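TCR alpha chain (Gallus gallus, PDB 6LIR) pairs with a TCR beta chain to form the chicken alpha-beta T-cell receptor, which probably recognises antigen presented by MHC molecules. Local coordinates at residues I18-P23 against Y85-R90; W32-P37 against V54-G59. One frame throughout, in Å; residues are numbered along the deposited sequence.

Interaction 1 of 2, residues I18-P23 against Y85-R90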
loop_
_atom_site.group_PDB
_atom_site.type_symbol
_atom_site.label_atom_id
_atom_site.label_comp_id
_atom_site.label_asym_id
_atom_site.label_seq_id
_atom_site.Cartn_x
_atom_site.Cartn_y
_atom_site.Cartn_z
ATOM N N ILE A 18 -13.190 -13.664 -7.334
ATOM C CA ILE A 18 -13.387 -12.833 -6.151
ATOM C C ILE A 18 -14.889 -12.599 -6.024
ATOM O O ILE A 18 -15.508 -11.989 -6.905
ATOM C CB ILE A 18 -12.617 -11.509 -6.236
ATOM C CG1 ILE A 18 -11.128 -11.774 -6.483
ATOM C CG2 ILE A 18 -12.786 -10.699 -4.954
ATOM C CD1 ILE A 18 -10.282 -10.521 -6.460
ATOM N N THR A 19 -15.481 -13.122 -4.952
ATOM C CA THR A 19 -16.923 -13.081 -4.757
ATOM C C THR A 19 -17.358 -11.818 -4.022
ATOM O O THR A 19 -16.566 -11.136 -3.369
ATOM C CB THR A 19 -17.406 -14.307 -3.977
ATOM O OG1 THR A 19 -16.816 -14.304 -2.671
ATOM C CG2 THR A 19 -17.033 -15.596 -4.700
ATOM N N CYS A 20 -18.659 -11.556 -4.085
ATOM C CA CYS A 20 -19.272 -10.433 -3.387
ATOM C C CYS A 20 -20.729 -10.803 -3.161
ATOM O O CYS A 20 -21.445 -11.097 -4.121
ATOM C CB CYS A 20 -19.147 -9.133 -4.187
ATOM S SG CYS A 20 -20.024 -7.712 -3.485
ATOM N N SER A 21 -21.147 -10.829 -1.898
ATOM C CA SER A 21 -22.465 -11.296 -1.498
ATOM C C SER A 21 -23.186 -10.195 -0.731
ATOM O O SER A 21 -22.640 -9.645 0.231
ATOM C CB SER A 21 -22.342 -12.560 -0.642
ATOM O OG SER A 21 -23.549 -12.839 0.040
ATOM N N HIS A 22 -24.403 -9.866 -1.168
ATOM C CA HIS A 22 -25.240 -8.857 -0.511
ATOM C C HIS A 22 -26.688 -9.327 -0.528
ATOM O O HIS A 22 -27.517 -8.819 -1.291
ATOM C CB HIS A 22 -25.088 -7.496 -1.191
ATOM C CG HIS A 22 -25.009 -7.566 -2.685
ATOM N ND1 HIS A 22 -26.103 -7.367 -3.502
ATOM C CD2 HIS A 22 -23.963 -7.803 -3.511
ATOM C CE1 HIS A 22 -25.735 -7.485 -4.765
ATOM N NE2 HIS A 22 -24.441 -7.750 -4.798
ATOM N N PRO A 23 -27.030 -10.300 0.323
ATOM C CA PRO A 23 -28.388 -10.872 0.289
ATOM C C PRO A 23 -29.487 -9.852 0.526
ATOM O O PRO A 23 -30.590 -10.007 -0.010
ATOM C CB PRO A 23 -28.353 -11.938 1.395
ATOM C CG PRO A 23 -26.910 -12.235 1.603
ATOM C CD PRO A 23 -26.187 -10.946 1.346
ATOM N N TYR A 85 -9.508 -5.575 -3.754
ATOM C CA TYR A 85 -10.594 -5.473 -4.717
ATOM C C TYR A 85 -11.908 -5.239 -3.985
ATOM O O TYR A 85 -12.272 -6.007 -3.089
ATOM C CB TYR A 85 -10.666 -6.734 -5.577
ATOM C CG TYR A 85 -9.541 -6.824 -6.584
ATOM C CD1 TYR A 85 -8.271 -7.245 -6.204
ATOM C CD2 TYR A 85 -9.748 -6.479 -7.911
ATOM C CE1 TYR A 85 -7.238 -7.322 -7.124
ATOM C CE2 TYR A 85 -8.728 -6.553 -8.835
ATOM C CZ TYR A 85 -7.476 -6.975 -8.437
ATOM O OH TYR A 85 -6.469 -7.044 -9.367
ATOM N N TYR A 86 -12.605 -4.170 -4.363
ATOM C CA TYR A 86 -13.847 -3.756 -3.729
ATOM C C TYR A 86 -15.010 -3.917 -4.695
ATOM O O TYR A 86 -14.930 -3.501 -5.855
ATOM C CB TYR A 86 -13.788 -2.287 -3.292
ATOM C CG TYR A 86 -12.933 -1.994 -2.081
ATOM C CD1 TYR A 86 -13.420 -2.194 -0.794
ATOM C CD2 TYR A 86 -11.647 -1.484 -2.225
ATOM C CE1 TYR A 86 -12.648 -1.914 0.314
ATOM C CE2 TYR A 86 -10.866 -1.202 -1.122
ATOM C CZ TYR A 86 -11.370 -1.419 0.145
ATOM O OH TYR A 86 -10.593 -1.139 1.245
ATOM N N CYS A 87 -16.108 -4.473 -4.203
ATOM C CA CYS A 87 -17.367 -4.393 -4.921
ATOM C C CYS A 87 -18.202 -3.292 -4.284
ATOM O O CYS A 87 -18.097 -3.023 -3.086
ATOM C CB CYS A 87 -18.135 -5.722 -4.897
ATOM S SG CYS A 87 -18.599 -6.269 -3.245
ATOM N N ALA A 88 -18.994 -2.625 -5.112
ATOM C CA ALA A 88 -19.873 -1.556 -4.661
ATOM C C ALA A 88 -21.199 -1.710 -5.387
ATOM O O ALA A 88 -21.220 -1.811 -6.617
ATOM C CB ALA A 88 -19.263 -0.176 -4.935
ATOM N N VAL A 89 -22.295 -1.748 -4.632
ATOM C CA VAL A 89 -23.603 -2.023 -5.210
ATOM C C VAL A 89 -24.550 -0.875 -4.893
ATOM O O VAL A 89 -24.396 -0.160 -3.898
ATOM C CB VAL A 89 -24.183 -3.363 -4.701
ATOM C CG1 VAL A 89 -23.180 -4.493 -4.907
ATOM C CG2 VAL A 89 -24.569 -3.258 -3.236
ATOM N N ARG A 90 -25.553 -0.721 -5.748
ATOM C CA ARG A 90 -26.590 0.285 -5.585
ATOM C C ARG A 90 -27.937 -0.410 -5.608
ATOM O O ARG A 90 -28.216 -1.196 -6.518
ATOM C CB ARG A 90 -26.519 1.362 -6.672
ATOM C CG ARG A 90 -26.446 2.772 -6.119
ATOM C CD ARG A 90 -26.527 3.814 -7.223
ATOM N NE ARG A 90 -25.328 3.814 -8.054
ATOM C CZ ARG A 90 -24.233 4.522 -7.786
ATOM N NH1 ARG A 90 -23.184 4.458 -8.594
ATOM N NH2 ARG A 90 -24.186 5.288 -6.704
#

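Interaction 2 of 2, residues W32-P37 against V54-G59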
loop_
_atom_site.group_PDB
_atom_site.type_symbol
_atom_site.label_atom_id
_atom_site.label_comp_id
_atom_site.label_asym_id
_atom_site.label_seq_id
_atom_site.Cartn_x
_atom_site.Cartn_y
_atom_site.Cartn_z
ATOM N N TRP A 32 -17.000 -2.594 -9.528
ATOM C CA TRP A 32 -15.847 -3.168 -8.866
ATOM C C TRP A 32 -14.690 -2.196 -9.000
ATOM O O TRP A 32 -14.510 -1.566 -10.048
ATOM C CB TRP A 32 -15.465 -4.523 -9.464
ATOM C CG TRP A 32 -16.290 -5.664 -8.960
ATOM C CD1 TRP A 32 -17.534 -6.029 -9.388
ATOM C CD2 TRP A 32 -15.929 -6.595 -7.934
ATOM N NE1 TRP A 32 -17.970 -7.133 -8.694
ATOM C CE2 TRP A 32 -17.002 -7.502 -7.797
ATOM C CE3 TRP A 32 -14.800 -6.757 -7.123
ATOM C CZ2 TRP A 32 -16.981 -8.554 -6.882
ATOM C CZ3 TRP A 32 -14.781 -7.802 -6.212
ATOM C CH2 TRP A 32 -15.866 -8.688 -6.100
ATOM N N TYR A 33 -13.917 -2.084 -7.926
ATOM C CA TYR A 33 -12.759 -1.213 -7.860
ATOM C C TYR A 33 -11.590 -2.019 -7.320
ATOM O O TYR A 33 -11.769 -3.071 -6.697
ATOM C CB TYR A 33 -13.008 0.004 -6.951
ATOM C CG TYR A 33 -14.067 0.971 -7.438
ATOM C CD1 TYR A 33 -15.420 0.674 -7.320
ATOM C CD2 TYR A 33 -13.710 2.193 -7.992
ATOM C CE1 TYR A 33 -16.389 1.562 -7.760
ATOM C CE2 TYR A 33 -14.668 3.087 -8.435
ATOM C CZ TYR A 33 -16.006 2.768 -8.316
ATOM O OH TYR A 33 -16.956 3.660 -8.759
ATOM N N ARG A 34 -10.383 -1.520 -7.561
ATOM C CA ARG A 34 -9.204 -2.116 -6.962
ATOM C C ARG A 34 -8.291 -1.008 -6.468
ATOM O O ARG A 34 -8.148 0.037 -7.113
ATOM C CB ARG A 34 -8.481 -3.064 -7.935
ATOM C CG ARG A 34 -7.591 -2.420 -8.971
ATOM C CD ARG A 34 -6.797 -3.501 -9.687
ATOM N NE ARG A 34 -6.123 -2.999 -10.878
ATOM C CZ ARG A 34 -5.409 -3.759 -11.702
ATOM N NH1 ARG A 34 -5.280 -5.061 -11.466
ATOM N NH2 ARG A 34 -4.832 -3.218 -12.765
ATOM N N GLN A 35 -7.714 -1.227 -5.301
ATOM C CA GLN A 35 -6.849 -0.250 -4.654
ATOM C C GLN A 35 -5.447 -0.841 -4.599
ATOM O O GLN A 35 -5.171 -1.746 -3.805
ATOM C CB GLN A 35 -7.343 0.123 -3.263
ATOM C CG GLN A 35 -6.387 1.071 -2.560
ATOM C CD GLN A 35 -6.556 1.094 -1.057
ATOM O OE1 GLN A 35 -5.634 1.461 -0.332
ATOM N NE2 GLN A 35 -7.740 0.720 -0.580
ATOM N N LEU A 36 -4.592 -0.360 -5.473
ATOM C CA LEU A 36 -3.190 -0.727 -5.518
ATOM C C LEU A 36 -2.423 -0.015 -4.403
ATOM O O LEU A 36 -2.830 1.061 -3.953
ATOM C CB LEU A 36 -2.601 -0.352 -6.873
ATOM C CG LEU A 36 -3.133 -1.107 -8.093
ATOM C CD1 LEU A 36 -2.851 -0.313 -9.357
ATOM C CD2 LEU A 36 -2.516 -2.501 -8.194
ATOM N N PRO A 37 -1.339 -0.616 -3.913
ATOM C CA PRO A 37 -0.540 0.027 -2.862
ATOM C C PRO A 37 -0.093 1.424 -3.272
ATOM O O PRO A 37 0.361 1.650 -4.398
ATOM C CB PRO A 37 0.652 -0.925 -2.695
ATOM C CG PRO A 37 0.126 -2.251 -3.116
ATOM C CD PRO A 37 -0.843 -1.968 -4.232
ATOM N N VAL A 54 -13.943 -7.549 -18.738
ATOM C CA VAL A 54 -13.162 -6.536 -18.038
ATOM C C VAL A 54 -11.897 -6.312 -18.832
ATOM O O VAL A 54 -11.156 -7.268 -19.096
ATOM C CB VAL A 54 -12.804 -6.980 -16.606
ATOM C CG1 VAL A 54 -12.019 -5.900 -15.880
ATOM C CG2 VAL A 54 -14.042 -7.414 -15.844
ATOM N N PRO A 55 -11.580 -5.077 -19.227
ATOM C CA PRO A 55 -10.329 -4.845 -19.973
ATOM C C PRO A 55 -9.084 -5.109 -19.149
ATOM O O PRO A 55 -8.176 -5.816 -19.593
ATOM C CB PRO A 55 -10.453 -3.367 -20.403
ATOM C CG PRO A 55 -11.530 -2.781 -19.522
ATOM C CD PRO A 55 -12.461 -3.890 -19.204
ATOM N N ASP A 56 -9.036 -4.572 -17.937
ATOM C CA ASP A 56 -7.833 -4.617 -17.122
ATOM C C ASP A 56 -8.220 -4.605 -15.647
ATOM O O ASP A 56 -8.855 -3.648 -15.184
ATOM C CB ASP A 56 -6.928 -3.432 -17.476
ATOM C CG ASP A 56 -5.623 -3.428 -16.698
ATOM O OD1 ASP A 56 -5.142 -4.511 -16.302
ATOM O OD2 ASP A 56 -5.069 -2.329 -16.486
ATOM N N PRO A 57 -7.906 -5.664 -14.883
ATOM C CA PRO A 57 -7.195 -6.875 -15.299
ATOM C C PRO A 57 -8.105 -7.802 -16.088
ATOM O O PRO A 57 -9.285 -7.923 -15.752
ATOM C CB PRO A 57 -6.783 -7.511 -13.971
ATOM C CG PRO A 57 -7.862 -7.092 -13.022
ATOM C CD PRO A 57 -8.264 -5.703 -13.453
ATOM N N GLU A 58 -7.571 -8.367 -17.172
ATOM C CA GLU A 58 -8.306 -9.276 -18.042
ATOM C C GLU A 58 -9.171 -10.243 -17.240
ATOM O O GLU A 58 -8.697 -10.893 -16.305
ATOM C CB GLU A 58 -7.317 -10.053 -18.919
ATOM C CG GLU A 58 -7.956 -10.860 -20.036
ATOM C CD GLU A 58 -6.953 -11.741 -20.769
ATOM O OE1 GLU A 58 -7.227 -12.949 -20.932
ATOM O OE2 GLU A 58 -5.892 -11.226 -21.182
ATOM N N GLY A 59 -10.441 -10.322 -17.603
ATOM C CA GLY A 59 -11.340 -11.233 -16.917
ATOM C C GLY A 59 -12.789 -10.901 -17.235
ATOM O O GLY A 59 -13.093 -10.330 -18.282
#

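Interaction 1 of 2, residues I18-P23 against Y85-R90
The imidazole of His22 has Val89 CG1 over one face, 3.4 Å above the plane and displaced toward the rim, nearest to His22 NE2. At the ring's other nitrogen, ND1 is bonded to the carbonyl oxygen of Ile25, which fixes the ring's rotation and presents its face to the methyl; an imidazole can bond through a ring nitrogen at its edge and still offer a face to a methyl. The Tyr85 ring is met obliquely by Ile18 CD1, 4.2 Å from its centroid, in an off-centre CH-pi contact. The extended isoleucine chain (chi2 -175°) carries this terminal methyl across the gap, and the phenol's OH is anchored on the carbonyl of Asp81. Between these two pairs lies the intersheet disulfide of the immunoglobulin V-set sandwich, joining strands 16-21 and 84-90, conventionally B and F. Cys20 SG and Cys87 SG are 2.0 Å apart, while the CA atoms of the same two cysteines are separated by 6.5 Å. Cysteine suits both places because its short side chain can cross the core covalently. Different first torsions, Cys20 SG anti to its backbone N and Cys87 SG not, bring the sulfurs together. Trp32 packs against both cysteines.

Interaction 2 of 2, residues W32-P37 against V54-G59
Strand 29-35 faces the turn between strands 51-54 and 59-63 at Arg34 and Pro57, whose CA atoms are 9.8 Å apart, with no backbone hydrogen bond between the segments, so a long side chain must span the gap. Arg34 does so: its chain is extended from CG to NE (chi2 171°, chi3 168°) and delivers the guanidinium to the turn. There the pyrrolidine of Pro57 lies over one face of that group. Pro57 CD sits 3.6 Å above the guanidinium plane, toward its rim, and Pro57 CG comes within 3.6 Å of Arg34 NH1. Proline suits this place because its compact apolar ring can pack on the flat cation without competing for its N-H groups, and the cis peptide preceding it shapes the turn that presents the ring.

Asp56, an exposed residue, approaches the other terminal nitrogen. Its OD1 and OD2 both lie 3.8 Å from Arg34 NH2, a long salt bridge, and with the carboxylate and guanidinium planes 86° apart no paired, in-plane bridge forms. The stronger grip on Arg34 comes from Asp81, which forms a salt bridge with NH1, while Tyr85 OH is hydrogen-bonded to the same nitrogen. With polar partners at NH1 and proline over a face, the guanidinium is held in both position and tilt. At the turn's base, Val54 N donates to Gly59 O at 2.9 Å, tying the ends of the loop together.

Arg34 meets Asp81 through NH1 and, more loosely, Asp56 through NH2. The two partners on NH1 are themselves joined, for Tyr85 OH also bonds to the backbone oxygen of Asp81, four residues earlier: this is the tyrosine corner at the start of strand F in Greek-key immunoglobulin domains.

Interactions 1 and 2 have centres 14 Å apart within the same V-set domain, and along the chain the second is nested inside the loop closed by the first. Strands 84-90 and 29-35 are neighbours in one sheet, while strand 16-21 belongs to the other, in which the turn joins strands 51-54 and 59-63, so both contacts bridge the sandwich, one through its core and one at its end. They meet directly: Tyr86 O lies 2.7 Å from Tyr33 N, a probable hydrogen bond between the neighbouring strands. The outward side chains of Tyr33 and Tyr86 reach the TCR beta chain, so the sheet that both contacts share also forms part of the receptor's subunit interface.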